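Local coordinates for protein glycinin A3B4 subunit (Glycine max, PDB 2D5F) that probably serves as a seed storage reserve of the 11S globulin family, built from two cupin domains and assembled into hexamers, at residues B[27-33]-B[47-53]; B[64-68]-B[147-151]; B[157-161]-B[173-177]; B[390-396]-B[439-445]. One frame throughout, in Å; residues are numbered along the deposited sequence.

Contact 1: B[27-33]-B[47-53]; sequences GGLIETW and VSKRTLN. With CO3 (carbonate ion), chain E.
Leu29 faces Thr51 and Glu31 faces Lys49 as antiparallel hydrogen-bonded pairs, each joined by two backbone bonds; the shortest runs 2.6 Å from Lys49 N to Glu31 O. Trp33 N to Val47 O and Asn53 N to Gly27 O carry the pairing to both ends. Between them come the non-hydrogen-bonded pairs, where Gly28 CA sits 3.1 Å from Thr51 O.

On the face bearing Leu29, Glu31, Lys49 and Thr51 a charged pair and a water meet. Lys49, with CG opposite the backbone N (chi1 -179°) and extended beyond, runs alongside Glu31, bringing CD within 3.5 Å of Glu31 OE1, while NZ stays 4.1 Å from OE1, beyond a salt bridge. A water within hydrogen-bonding distance of Glu31 OE1, Lys49 O and Thr51 OG1 bridges the strands.

Apolar packing dominates at Trp33, whose CZ3 meets Val47 CG1 at 3.6 Å while Lys49 N lies at the ring edge; NE1 is bonded to Leu17 O. With Trp33 cut back to an alanine, Val47 and the base of Lys49 would probably border a gap, and Leu17 O would lose its indole donor.

On the other face Ile30 CG1 lies beside Arg50 CG, and Arg50 NH2 gives a 2.6 Å bond to O2 of a carbonate probably left from the crystallisation liquor. Thr133, His58 and Tyr131 also bond the anion, in a pocket on the inner side of a cupin beta-barrel.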
loop_
_atom_site.group_PDB
_atom_site.type_symbol
_atom_site.label_atom_id
_atom_site.label_comp_id
_atom_site.label_asym_id
_atom_site.label_seq_id
_atom_site.Cartn_x
_atom_site.Cartn_y
_atom_site.Cartn_z
ATOM N N GLY B 27 26.806 -35.883 -9.127
ATOM C CA GLY B 27 27.444 -34.872 -8.305
ATOM C C GLY B 27 26.831 -34.555 -6.957
ATOM O O GLY B 27 27.280 -33.623 -6.286
ATOM N N GLY B 28 25.822 -35.313 -6.546
ATOM C CA GLY B 28 25.207 -35.038 -5.263
ATOM C C GLY B 28 24.095 -35.970 -4.827
ATOM O O GLY B 28 23.917 -37.065 -5.366
ATOM N N LEU B 29 23.336 -35.507 -3.839
ATOM C CA LEU B 29 22.242 -36.269 -3.268
ATOM C C LEU B 29 21.056 -35.364 -2.937
ATOM O O LEU B 29 21.230 -34.209 -2.536
ATOM C CB LEU B 29 22.729 -36.948 -1.985
ATOM C CG LEU B 29 21.743 -37.781 -1.172
ATOM C CD1 LEU B 29 21.350 -39.026 -1.966
ATOM C CD2 LEU B 29 22.380 -38.172 0.152
ATOM N N ILE B 30 19.852 -35.894 -3.122
ATOM C CA ILE B 30 18.635 -35.162 -2.802
ATOM C C ILE B 30 17.791 -36.075 -1.929
ATOM O O ILE B 30 17.481 -37.204 -2.308
ATOM C CB ILE B 30 17.829 -34.790 -4.058
ATOM C CG1 ILE B 30 18.624 -33.798 -4.912
ATOM C CG2 ILE B 30 16.496 -34.169 -3.652
ATOM C CD1 ILE B 30 17.904 -33.363 -6.174
ATOM N N GLU B 31 17.448 -35.586 -0.745
ATOM C CA GLU B 31 16.638 -36.339 0.198
ATOM C C GLU B 31 15.362 -35.562 0.457
ATOM O O GLU B 31 15.408 -34.369 0.755
ATOM C CB GLU B 31 17.403 -36.518 1.503
ATOM C CG GLU B 31 18.651 -37.363 1.368
ATOM C CD GLU B 31 19.509 -37.294 2.602
ATOM O OE1 GLU B 31 20.386 -36.408 2.666
ATOM O OE2 GLU B 31 19.297 -38.113 3.519
ATOM N N THR B 32 14.219 -36.223 0.340
ATOM C CA THR B 32 12.960 -35.536 0.584
ATOM C C THR B 32 12.120 -36.194 1.660
ATOM O O THR B 32 12.194 -37.404 1.870
ATOM C CB THR B 32 12.101 -35.449 -0.703
ATOM O OG1 THR B 32 11.758 -36.768 -1.150
ATOM C CG2 THR B 32 12.866 -34.728 -1.805
ATOM N N TRP B 33 11.341 -35.375 2.358
ATOM C CA TRP B 33 10.420 -35.865 3.380
ATOM C C TRP B 33 9.121 -36.061 2.599
ATOM O O TRP B 33 8.772 -35.220 1.769
ATOM C CB TRP B 33 10.210 -34.811 4.471
ATOM C CG TRP B 33 11.280 -34.774 5.555
ATOM C CD1 TRP B 33 11.160 -35.239 6.840
ATOM C CD2 TRP B 33 12.593 -34.198 5.459
ATOM N NE1 TRP B 33 12.311 -34.981 7.548
ATOM C CE2 TRP B 33 13.208 -34.347 6.727
ATOM C CE3 TRP B 33 13.311 -33.572 4.426
ATOM C CZ2 TRP B 33 14.506 -33.886 6.992
ATOM C CZ3 TRP B 33 14.608 -33.112 4.689
ATOM C CH2 TRP B 33 15.190 -33.276 5.962
ATOM N N VAL B 47 9.715 -30.726 2.902
ATOM C CA VAL B 47 11.112 -30.337 2.981
ATOM C C VAL B 47 12.010 -31.218 2.129
ATOM O O VAL B 47 11.745 -32.405 1.941
ATOM C CB VAL B 47 11.603 -30.381 4.453
ATOM C CG1 VAL B 47 13.052 -29.923 4.544
ATOM C CG2 VAL B 47 10.703 -29.506 5.329
ATOM N N SER B 48 13.084 -30.622 1.627
ATOM C CA SER B 48 14.043 -31.322 0.788
ATOM C C SER B 48 15.468 -30.965 1.209
ATOM O O SER B 48 15.809 -29.792 1.332
ATOM C CB SER B 48 13.812 -30.928 -0.669
ATOM O OG SER B 48 14.849 -31.399 -1.504
ATOM N N LYS B 49 16.291 -31.983 1.442
ATOM C CA LYS B 49 17.685 -31.781 1.833
ATOM C C LYS B 49 18.557 -32.059 0.614
ATOM O O LYS B 49 18.512 -33.147 0.052
ATOM C CB LYS B 49 18.055 -32.734 2.964
ATOM C CG LYS B 49 19.475 -32.585 3.468
ATOM C CD LYS B 49 19.720 -33.540 4.628
ATOM C CE LYS B 49 21.153 -33.463 5.121
ATOM N NZ LYS B 49 21.421 -34.487 6.175
ATOM N N ARG B 50 19.346 -31.074 0.203
ATOM C CA ARG B 50 20.190 -31.239 -0.974
ATOM C C ARG B 50 21.669 -31.200 -0.656
ATOM O O ARG B 50 22.128 -30.383 0.147
ATOM C CB ARG B 50 19.860 -30.167 -2.014
ATOM C CG ARG B 50 18.507 -30.368 -2.677
ATOM C CD ARG B 50 17.958 -29.077 -3.272
ATOM N NE ARG B 50 16.499 -29.105 -3.288
ATOM C CZ ARG B 50 15.724 -28.029 -3.339
ATOM N NH1 ARG B 50 14.406 -28.168 -3.347
ATOM N NH2 ARG B 50 16.261 -26.819 -3.380
ATOM N N THR B 51 22.415 -32.097 -1.287
ATOM C CA THR B 51 23.850 -32.153 -1.080
ATOM C C THR B 51 24.567 -32.043 -2.409
ATOM O O THR B 51 24.312 -32.813 -3.331
ATOM C CB THR B 51 24.276 -33.465 -0.393
ATOM O OG1 THR B 51 23.674 -33.538 0.905
ATOM C CG2 THR B 51 25.793 -33.514 -0.237
ATOM N N LEU B 52 25.443 -31.052 -2.510
ATOM C CA LEU B 52 26.223 -30.851 -3.716
ATOM C C LEU B 52 27.638 -31.250 -3.349
ATOM O O LEU B 52 28.259 -30.632 -2.488
ATOM C CB LEU B 52 26.214 -29.381 -4.146
ATOM C CG LEU B 52 24.962 -28.772 -4.783
ATOM C CD1 LEU B 52 23.741 -29.023 -3.916
ATOM C CD2 LEU B 52 25.191 -27.277 -4.981
ATOM N N ASN B 53 28.137 -32.298 -3.983
ATOM C CA ASN B 53 29.494 -32.740 -3.717
ATOM C C ASN B 53 30.460 -31.770 -4.390
ATOM O O ASN B 53 30.035 -30.825 -5.060
ATOM C CB ASN B 53 29.681 -34.163 -4.242
ATOM C CG ASN B 53 28.938 -35.190 -3.405
ATOM O OD1 ASN B 53 28.541 -36.244 -3.899
ATOM N ND2 ASN B 53 28.761 -34.890 -2.125
HETATM C C CO3 E . 19.963 -26.336 -4.060
HETATM O O1 CO3 E . 20.658 -26.501 -5.112
HETATM O O2 CO3 E . 18.687 -26.305 -4.154
HETATM O O3 CO3 E . 20.550 -26.202 -2.920
HETATM O O HOH W 1 21.005 -34.578 0.676
#

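Contact 2: B[64-68]-B[147-151]; sequences PYPQM and LDTSN
Gln67 and Leu147 make an antiparallel non-hydrogen-bonded pair, their CA atoms 4.8 Å apart, where strand gives way to loop. One backbone bond follows, from Asp148 N to Pro66 O at 3.2 Å. Asp148 is the centre of an inverse gamma turn, closed by Thr149 N on Leu147 O, and a type I turn from Asp148 to Asn151 bends the chain round the Tyr65 and Pro66 side chains.

Tyr65 fills the angle between the two segments. With CG placed between the backbone N and the carbonyl carbon (chi1 40°), its ring swings over the turn: Thr149 CG2 rests over one face, 4.0 Å from the ring centroid in a CH-pi contact, and CE2 meets Leu147 CB at 3.7 Å. The phenol OH passes on to bond Arg161 N. A serine in place of Tyr65 would probably open a gap between Leu147 and Thr149 and leave Arg161 N without its phenolic acceptor.

Beyond it, Pro66 CD packs 3.6 Å from Asn151 CG, the two side chains crossing at about a right angle. Asn151 ND2 in turn bonds Asp148 OD2 at 3.1 Å, tying the turn's ends together.

Gln67 OE1, 4.1 Å from Leu147 CD1, takes bonds from Arg50 NH1 and Ser145 OG. One backbone bond and apolar contact join the segments, while Tyr65 OH and Gln67 OE1 serve other parts of the fold, Gln67 probably helping to position Arg50 near the carbonate.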
loop_
_atom_site.group_PDB
_atom_site.type_symbol
_atom_site.label_atom_id
_atom_site.label_comp_id
_atom_site.label_asym_id
_atom_site.label_seq_id
_atom_site.Cartn_x
_atom_site.Cartn_y
_atom_site.Cartn_z
ATOM N N PRO B 64 6.442 -24.036 -8.790
ATOM C CA PRO B 64 5.327 -23.089 -8.658
ATOM C C PRO B 64 4.998 -22.576 -7.256
ATOM O O PRO B 64 3.844 -22.268 -6.962
ATOM C CB PRO B 64 4.164 -23.854 -9.279
ATOM C CG PRO B 64 4.435 -25.252 -8.823
ATOM C CD PRO B 64 5.944 -25.401 -9.035
ATOM N N TYR B 65 6.005 -22.485 -6.395
ATOM C CA TYR B 65 5.811 -21.977 -5.038
ATOM C C TYR B 65 7.170 -21.520 -4.545
ATOM O O TYR B 65 8.192 -21.894 -5.105
ATOM C CB TYR B 65 5.246 -23.061 -4.103
ATOM C CG TYR B 65 5.853 -24.433 -4.320
ATOM C CD1 TYR B 65 5.210 -25.383 -5.121
ATOM C CD2 TYR B 65 7.089 -24.766 -3.764
ATOM C CE1 TYR B 65 5.784 -26.631 -5.365
ATOM C CE2 TYR B 65 7.673 -26.008 -4.003
ATOM C CZ TYR B 65 7.016 -26.936 -4.807
ATOM O OH TYR B 65 7.604 -28.157 -5.064
ATOM N N PRO B 66 7.206 -20.676 -3.513
ATOM C CA PRO B 66 8.542 -20.273 -3.082
ATOM C C PRO B 66 9.226 -21.330 -2.227
ATOM O O PRO B 66 8.579 -22.228 -1.689
ATOM C CB PRO B 66 8.291 -18.965 -2.332
ATOM C CG PRO B 66 6.916 -19.104 -1.821
ATOM C CD PRO B 66 6.165 -19.817 -2.920
ATOM N N GLN B 67 10.551 -21.239 -2.159
ATOM C CA GLN B 67 11.346 -22.146 -1.343
ATOM C C GLN B 67 12.227 -21.264 -0.476
ATOM O O GLN B 67 12.713 -20.224 -0.929
ATOM C CB GLN B 67 12.270 -23.026 -2.194
ATOM C CG GLN B 67 11.595 -24.029 -3.106
ATOM C CD GLN B 67 12.606 -24.835 -3.911
ATOM O OE1 GLN B 67 13.459 -25.521 -3.347
ATOM N NE2 GLN B 67 12.514 -24.749 -5.234
ATOM N N MET B 68 12.405 -21.660 0.774
ATOM C CA MET B 68 13.294 -20.935 1.669
ATOM C C MET B 68 14.331 -21.984 2.036
ATOM O O MET B 68 13.999 -23.018 2.602
ATOM C CB MET B 68 12.573 -20.445 2.912
ATOM C CG MET B 68 13.515 -19.758 3.881
ATOM S SD MET B 68 12.644 -18.905 5.183
ATOM C CE MET B 68 12.611 -17.269 4.496
ATOM N N LEU B 147 9.822 -26.243 1.173
ATOM C CA LEU B 147 9.016 -26.105 -0.039
ATOM C C LEU B 147 7.610 -25.671 0.385
ATOM O O LEU B 147 6.803 -26.486 0.826
ATOM C CB LEU B 147 8.949 -27.436 -0.807
ATOM C CG LEU B 147 10.150 -27.902 -1.655
ATOM C CD1 LEU B 147 11.398 -27.993 -0.818
ATOM C CD2 LEU B 147 9.841 -29.265 -2.267
ATOM N N ASP B 148 7.330 -24.380 0.259
ATOM C CA ASP B 148 6.039 -23.830 0.654
ATOM C C ASP B 148 4.939 -24.138 -0.369
ATOM O O ASP B 148 4.412 -23.236 -1.017
ATOM C CB ASP B 148 6.193 -22.317 0.861
ATOM C CG ASP B 148 4.965 -21.674 1.488
ATOM O OD1 ASP B 148 4.202 -22.374 2.192
ATOM O OD2 ASP B 148 4.773 -20.459 1.285
ATOM N N THR B 149 4.593 -25.418 -0.489
ATOM C CA THR B 149 3.574 -25.883 -1.431
ATOM C C THR B 149 2.184 -25.267 -1.247
ATOM O O THR B 149 1.455 -25.091 -2.217
ATOM C CB THR B 149 3.399 -27.419 -1.362
ATOM O OG1 THR B 149 3.237 -27.818 0.004
ATOM C CG2 THR B 149 4.605 -28.135 -1.959
ATOM N N SER B 150 1.813 -24.948 -0.011
ATOM C CA SER B 150 0.499 -24.377 0.248
ATOM C C SER B 150 0.435 -22.870 0.011
ATOM O O SER B 150 -0.618 -22.263 0.171
ATOM C CB SER B 150 0.055 -24.681 1.685
ATOM O OG SER B 150 0.853 -23.989 2.637
ATOM N N ASN B 151 1.557 -22.269 -0.371
ATOM C CA ASN B 151 1.584 -20.827 -0.615
ATOM C C ASN B 151 0.477 -20.403 -1.579
ATOM O O ASN B 151 0.204 -21.079 -2.565
ATOM C CB ASN B 151 2.946 -20.398 -1.166
ATOM C CG ASN B 151 3.033 -18.895 -1.403
ATOM O OD1 ASN B 151 2.706 -18.402 -2.480
ATOM N ND2 ASN B 151 3.454 -18.165 -0.384
#

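Contact 3: B[157-161]-B[173-177]; sequences DQNPR and HPETM
Pro160 meets His173 and Thr176 with successive atoms of its ring. CB stands almost squarely over the centre of the imidazole, 3.8 Å from the His173 ring centroid and 7° off the ring normal, a CH-pi contact that does not depend on which way round the imidazole is modelled. CG, next along, comes 3.4 Å from His173 CG, above the same face. CD then turns to the other partner and touches Thr176 CG2 at 3.6 Å. A proline ring thereby fills the corner between a histidine and the short 3-10 turn at 174-176.

Each side is braced internally. His173 O receives both Thr176 N and Thr176 OG1, the hydroxyl at 2.6 Å, which sets the threonine methyl toward the proline. In the other segment Arg161 grips Asp157 end-on, NH1 to OD1 and NH2 to OD2, the latter a 2.7 Å salt bridge. Asn159 N reaches OD2 from the opposite face of the carboxylate, closing an Asx turn.

The contact joins the loop between strands 141-147 and 163-164 to the loop running from strand 163-164 toward helix 210-216, and beside it Cys9 and Gln10 of a second subunit bond Asp157 and Thr176.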
loop_
_atom_site.group_PDB
_atom_site.type_symbol
_atom_site.label_atom_id
_atom_site.label_comp_id
_atom_site.label_asym_id
_atom_site.label_seq_id
_atom_site.Cartn_x
_atom_site.Cartn_y
_atom_site.Cartn_z
ATOM N N ASP B 157 -1.865 -27.520 -7.264
ATOM C CA ASP B 157 -2.438 -28.283 -6.161
ATOM C C ASP B 157 -1.345 -28.460 -5.122
ATOM O O ASP B 157 -0.232 -27.989 -5.320
ATOM C CB ASP B 157 -3.020 -29.630 -6.613
ATOM C CG ASP B 157 -2.058 -30.445 -7.433
ATOM O OD1 ASP B 157 -2.488 -30.942 -8.495
ATOM O OD2 ASP B 157 -0.892 -30.597 -7.023
ATOM N N GLN B 158 -1.660 -29.138 -4.025
ATOM C CA GLN B 158 -0.711 -29.309 -2.925
ATOM C C GLN B 158 0.565 -30.093 -3.206
ATOM O O GLN B 158 1.497 -30.054 -2.409
ATOM C CB GLN B 158 -1.426 -29.942 -1.730
ATOM C CG GLN B 158 -1.564 -31.450 -1.821
ATOM C CD GLN B 158 -0.714 -32.155 -0.788
ATOM O OE1 GLN B 158 -0.956 -32.038 0.417
ATOM N NE2 GLN B 158 0.298 -32.888 -1.249
ATOM N N ASN B 159 0.621 -30.801 -4.327
ATOM C CA ASN B 159 1.807 -31.592 -4.629
ATOM C C ASN B 159 3.052 -30.778 -4.947
ATOM O O ASN B 159 2.982 -29.735 -5.596
ATOM C CB ASN B 159 1.563 -32.527 -5.816
ATOM C CG ASN B 159 0.497 -33.567 -5.540
ATOM O OD1 ASN B 159 -0.696 -33.264 -5.531
ATOM N ND2 ASN B 159 0.923 -34.802 -5.313
ATOM N N PRO B 160 4.213 -31.243 -4.470
ATOM C CA PRO B 160 5.457 -30.530 -4.755
ATOM C C PRO B 160 5.765 -30.859 -6.216
ATOM O O PRO B 160 5.432 -31.949 -6.695
ATOM C CB PRO B 160 6.448 -31.155 -3.775
ATOM C CG PRO B 160 5.903 -32.535 -3.560
ATOM C CD PRO B 160 4.424 -32.290 -3.454
ATOM N N ARG B 161 6.365 -29.920 -6.935
ATOM C CA ARG B 161 6.685 -30.138 -8.344
ATOM C C ARG B 161 7.989 -29.446 -8.681
ATOM O O ARG B 161 8.226 -28.328 -8.231
ATOM C CB ARG B 161 5.609 -29.538 -9.260
ATOM C CG ARG B 161 4.234 -30.178 -9.245
ATOM C CD ARG B 161 3.365 -29.467 -10.275
ATOM N NE ARG B 161 2.118 -30.167 -10.576
ATOM C CZ ARG B 161 1.085 -30.261 -9.744
ATOM N NH1 ARG B 161 -0.005 -30.921 -10.115
ATOM N NH2 ARG B 161 1.141 -29.693 -8.544
ATOM N N HIS B 173 9.947 -36.337 -5.517
ATOM C CA HIS B 173 8.834 -36.535 -4.600
ATOM C C HIS B 173 7.968 -37.629 -5.198
ATOM O O HIS B 173 6.928 -37.362 -5.797
ATOM C CB HIS B 173 8.046 -35.230 -4.429
ATOM C CG HIS B 173 8.906 -34.063 -4.054
ATOM N ND1 HIS B 173 9.547 -33.280 -4.992
ATOM C CD2 HIS B 173 9.288 -33.590 -2.845
ATOM C CE1 HIS B 173 10.290 -32.376 -4.375
ATOM N NE2 HIS B 173 10.152 -32.545 -3.071
ATOM N N PRO B 174 8.405 -38.890 -5.045
ATOM C CA PRO B 174 7.713 -40.073 -5.560
ATOM C C PRO B 174 6.284 -40.243 -5.072
ATOM O O PRO B 174 5.438 -40.771 -5.794
ATOM C CB PRO B 174 8.624 -41.217 -5.123
ATOM C CG PRO B 174 9.214 -40.711 -3.859
ATOM C CD PRO B 174 9.558 -39.287 -4.218
ATOM N N GLU B 175 6.009 -39.792 -3.855
ATOM C CA GLU B 175 4.667 -39.924 -3.317
ATOM C C GLU B 175 3.626 -39.238 -4.202
ATOM O O GLU B 175 2.438 -39.531 -4.095
ATOM C CB GLU B 175 4.593 -39.356 -1.894
ATOM C CG GLU B 175 4.555 -37.832 -1.793
ATOM C CD GLU B 175 5.929 -37.189 -1.753
ATOM O OE1 GLU B 175 5.994 -35.990 -1.406
ATOM O OE2 GLU B 175 6.937 -37.865 -2.065
ATOM N N THR B 176 4.069 -38.343 -5.084
ATOM C CA THR B 176 3.143 -37.630 -5.968
ATOM C C THR B 176 2.792 -38.399 -7.241
ATOM O O THR B 176 1.837 -38.048 -7.937
ATOM C CB THR B 176 3.701 -36.251 -6.411
ATOM O OG1 THR B 176 4.887 -36.438 -7.193
ATOM C CG2 THR B 176 4.009 -35.378 -5.200
ATOM N N MET B 177 3.556 -39.439 -7.554
ATOM C CA MET B 177 3.288 -40.207 -8.763
ATOM C C MET B 177 2.067 -41.101 -8.640
ATOM O O MET B 177 1.695 -41.793 -9.590
ATOM C CB MET B 177 4.511 -41.038 -9.157
ATOM C CG MET B 177 5.692 -40.189 -9.612
ATOM S SD MET B 177 5.166 -38.731 -10.563
ATOM C CE MET B 177 4.251 -39.499 -11.918
#

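Contact 4: B[390-396]-B[439-445]; sequences SVIYVTR and LEYVVFK
The guanidinium of Arg396 carries the carboxylate of Glu440 over one face, with Glu440 CD 3.4 Å above the plane and Leu439 N at the edge. NH1 and Glu440 OE1 form a 2.6 Å salt bridge, but because OE1 comes over the face, the planes 62° apart, the pair rests on charge attraction and not on in-plane N-H bonds. Glu440 OE2 is bonded to Tyr371. The Tyr441 ring has Val443 CG2 at its edge, in plane, and Ile392 CG2 approaches its CD2 obliquely at 3.4 Å; chi1 63° tucks the ring back over its own backbone, between N and C, and so beside Ile392. Tyr441 CB lies 3.2 Å from Tyr393 O, a result of the close Val394-Tyr441 pairing.

Underneath, strands 390-395 and 439-445 run antiparallel, their axes at 144°, as neighbours in a sheet of the second cupin domain. A classic beta bulge breaks the register: Thr395 and Arg396 both face Glu440, and their backbone nitrogens reach Glu440 O from the same face of its carbonyl, Thr395 N at 2.9 Å.

Away from the bulge the regular pairs Val391 with Phe444 and Tyr393 with Val442 each have two backbone bonds. Ile392 CG1 lies 3.9 Å from Val443 CG1, their side chains pointing the same way. On the opposite face Tyr393 CB packs against Val442 CG1, while Val442 and Phe444 continue onto Ile70 of strand 67-73 in the first cupin domain.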
loop_
_atom_site.group_PDB
_atom_site.type_symbol
_atom_site.label_atom_id
_atom_site.label_comp_id
_atom_site.label_asym_id
_atom_site.label_seq_id
_atom_site.Cartn_x
_atom_site.Cartn_y
_atom_site.Cartn_z
ATOM N N SER B 390 4.745 -23.587 11.946
ATOM C CA SER B 390 6.201 -23.556 11.968
ATOM C C SER B 390 6.775 -24.937 11.739
ATOM O O SER B 390 6.120 -25.941 12.020
ATOM C CB SER B 390 6.701 -23.039 13.319
ATOM O OG SER B 390 6.288 -21.709 13.540
ATOM N N VAL B 391 7.997 -24.981 11.222
ATOM C CA VAL B 391 8.680 -26.251 10.991
ATOM C C VAL B 391 10.121 -26.114 11.472
ATOM O O VAL B 391 10.907 -25.326 10.930
ATOM C CB VAL B 391 8.685 -26.646 9.500
ATOM C CG1 VAL B 391 9.259 -28.053 9.345
ATOM C CG2 VAL B 391 7.268 -26.580 8.938
ATOM N N ILE B 392 10.451 -26.874 12.505
ATOM C CA ILE B 392 11.784 -26.852 13.075
ATOM C C ILE B 392 12.666 -27.911 12.436
ATOM O O ILE B 392 12.238 -29.043 12.223
ATOM C CB ILE B 392 11.750 -27.150 14.590
ATOM C CG1 ILE B 392 11.014 -26.037 15.334
ATOM C CG2 ILE B 392 13.169 -27.281 15.126
ATOM C CD1 ILE B 392 10.718 -26.379 16.780
ATOM N N TYR B 393 13.892 -27.530 12.102
ATOM C CA TYR B 393 14.857 -28.479 11.562
ATOM C C TYR B 393 16.093 -28.282 12.433
ATOM O O TYR B 393 16.652 -27.187 12.480
ATOM C CB TYR B 393 15.217 -28.191 10.103
ATOM C CG TYR B 393 16.309 -29.117 9.603
ATOM C CD1 TYR B 393 16.015 -30.419 9.197
ATOM C CD2 TYR B 393 17.650 -28.724 9.635
ATOM C CE1 TYR B 393 17.034 -31.315 8.840
ATOM C CE2 TYR B 393 18.678 -29.611 9.281
ATOM C CZ TYR B 393 18.357 -30.908 8.888
ATOM O OH TYR B 393 19.360 -31.797 8.569
ATOM N N VAL B 394 16.506 -29.328 13.141
ATOM C CA VAL B 394 17.672 -29.214 14.010
ATOM C C VAL B 394 18.945 -29.288 13.189
ATOM O O VAL B 394 19.163 -30.242 12.448
ATOM C CB VAL B 394 17.672 -30.312 15.092
ATOM C CG1 VAL B 394 18.905 -30.162 16.000
ATOM C CG2 VAL B 394 16.397 -30.201 15.920
ATOM N N THR B 395 19.776 -28.264 13.323
ATOM C CA THR B 395 21.018 -28.188 12.574
ATOM C C THR B 395 22.202 -28.732 13.363
ATOM O O THR B 395 23.234 -29.064 12.790
ATOM C CB THR B 395 21.305 -26.738 12.160
ATOM O OG1 THR B 395 21.262 -25.901 13.319
ATOM C CG2 THR B 395 20.265 -26.259 11.162
ATOM N N ARG B 396 22.051 -28.826 14.676
ATOM C CA ARG B 396 23.129 -29.352 15.497
ATOM C C ARG B 396 22.706 -29.585 16.934
ATOM O O ARG B 396 21.813 -28.916 17.450
ATOM C CB ARG B 396 24.320 -28.395 15.483
ATOM C CG ARG B 396 25.625 -29.052 15.883
ATOM C CD ARG B 396 26.508 -28.057 16.591
ATOM N NE ARG B 396 25.887 -27.625 17.836
ATOM C CZ ARG B 396 26.224 -26.520 18.488
ATOM N NH1 ARG B 396 27.180 -25.738 18.006
ATOM N NH2 ARG B 396 25.597 -26.190 19.611
ATOM N N LEU B 439 21.843 -27.063 21.646
ATOM C CA LEU B 439 20.893 -27.317 20.572
ATOM C C LEU B 439 20.800 -26.120 19.639
ATOM O O LEU B 439 20.704 -24.987 20.095
ATOM C CB LEU B 439 19.505 -27.593 21.151
ATOM C CG LEU B 439 18.369 -27.686 20.125
ATOM C CD1 LEU B 439 18.454 -29.004 19.366
ATOM C CD2 LEU B 439 17.041 -27.577 20.843
ATOM N N GLU B 440 20.831 -26.382 18.334
ATOM C CA GLU B 440 20.721 -25.325 17.336
ATOM C C GLU B 440 19.717 -25.764 16.284
ATOM O O GLU B 440 19.704 -26.925 15.874
ATOM C CB GLU B 440 22.051 -25.066 16.625
ATOM C CG GLU B 440 23.202 -24.665 17.509
ATOM C CD GLU B 440 24.352 -24.094 16.706
ATOM O OE1 GLU B 440 25.461 -23.986 17.259
ATOM O OE2 GLU B 440 24.146 -23.737 15.525
ATOM N N TYR B 441 18.889 -24.831 15.833
ATOM C CA TYR B 441 17.920 -25.160 14.811
ATOM C C TYR B 441 17.366 -23.931 14.109
ATOM O O TYR B 441 17.445 -22.809 14.614
ATOM C CB TYR B 441 16.755 -25.958 15.412
ATOM C CG TYR B 441 15.943 -25.213 16.448
ATOM C CD1 TYR B 441 16.276 -25.263 17.802
ATOM C CD2 TYR B 441 14.827 -24.465 16.074
ATOM C CE1 TYR B 441 15.512 -24.592 18.758
ATOM C CE2 TYR B 441 14.058 -23.792 17.018
ATOM C CZ TYR B 441 14.400 -23.858 18.354
ATOM O OH TYR B 441 13.615 -23.206 19.275
ATOM N N VAL B 442 16.828 -24.154 12.919
ATOM C CA VAL B 442 16.201 -23.082 12.172
ATOM C C VAL B 442 14.721 -23.412 12.274
ATOM O O VAL B 442 14.352 -24.579 12.440
ATOM C CB VAL B 442 16.615 -23.077 10.679
ATOM C CG1 VAL B 442 16.250 -24.405 10.018
ATOM C CG2 VAL B 442 15.915 -21.930 9.957
ATOM N N VAL B 443 13.875 -22.394 12.207
ATOM C CA VAL B 443 12.440 -22.615 12.264
ATOM C C VAL B 443 11.832 -21.858 11.116
ATOM O O VAL B 443 11.915 -20.635 11.073
ATOM C CB VAL B 443 11.780 -22.050 13.527
ATOM C CG1 VAL B 443 10.345 -22.561 13.624
ATOM C CG2 VAL B 443 12.559 -22.418 14.732
ATOM N N PHE B 444 11.229 -22.578 10.182
ATOM C CA PHE B 444 10.583 -21.927 9.060
ATOM C C PHE B 444 9.155 -21.608 9.504
ATOM O O PHE B 444 8.509 -22.424 10.157
ATOM C CB PHE B 444 10.561 -22.856 7.848
ATOM C CG PHE B 444 11.923 -23.329 7.406
ATOM C CD1 PHE B 444 12.374 -24.605 7.741
ATOM C CD2 PHE B 444 12.738 -22.514 6.621
ATOM C CE1 PHE B 444 13.614 -25.067 7.297
ATOM C CE2 PHE B 444 13.985 -22.965 6.170
ATOM C CZ PHE B 444 14.425 -24.243 6.507
ATOM N N LYS B 445 8.666 -20.418 9.180
ATOM C CA LYS B 445 7.304 -20.043 9.553
ATOM C C LYS B 445 6.586 -19.555 8.299
ATOM O O LYS B 445 7.138 -18.765 7.526
ATOM C CB LYS B 445 7.323 -18.962 10.639
ATOM C CG LYS B 445 8.080 -19.407 11.894
ATOM C CD LYS B 445 7.970 -18.410 13.033
ATOM C CE LYS B 445 8.796 -18.868 14.227
ATOM N NZ LYS B 445 8.684 -17.909 15.356
#

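Contacts 1 and 4 are both antiparallel strand pairs, one in each cupin domain, and both are largely buried, yet contact 1 is a regular pairing beside an anion pocket whereas contact 4 is interrupted by a bulge with an exposed arginine. They meet where Trp33 CH2 packs 3.9 Å from Tyr393 CE1. Contact 2, buried too, shares the sheet of contact 1, and Ser48 CB packs 3.8 Å from Leu147 CD1. Contact 3 is peripheral within the chain, its centre about 18 Å from the centre of the chain, but covered at a subunit interface; it joins loops without a cross-segment hydrogen bond, and Leu147 and Thr149 of contact 2 pack against it. Contacts 3 and 4 remain about 13 Å apart at their nearest atoms.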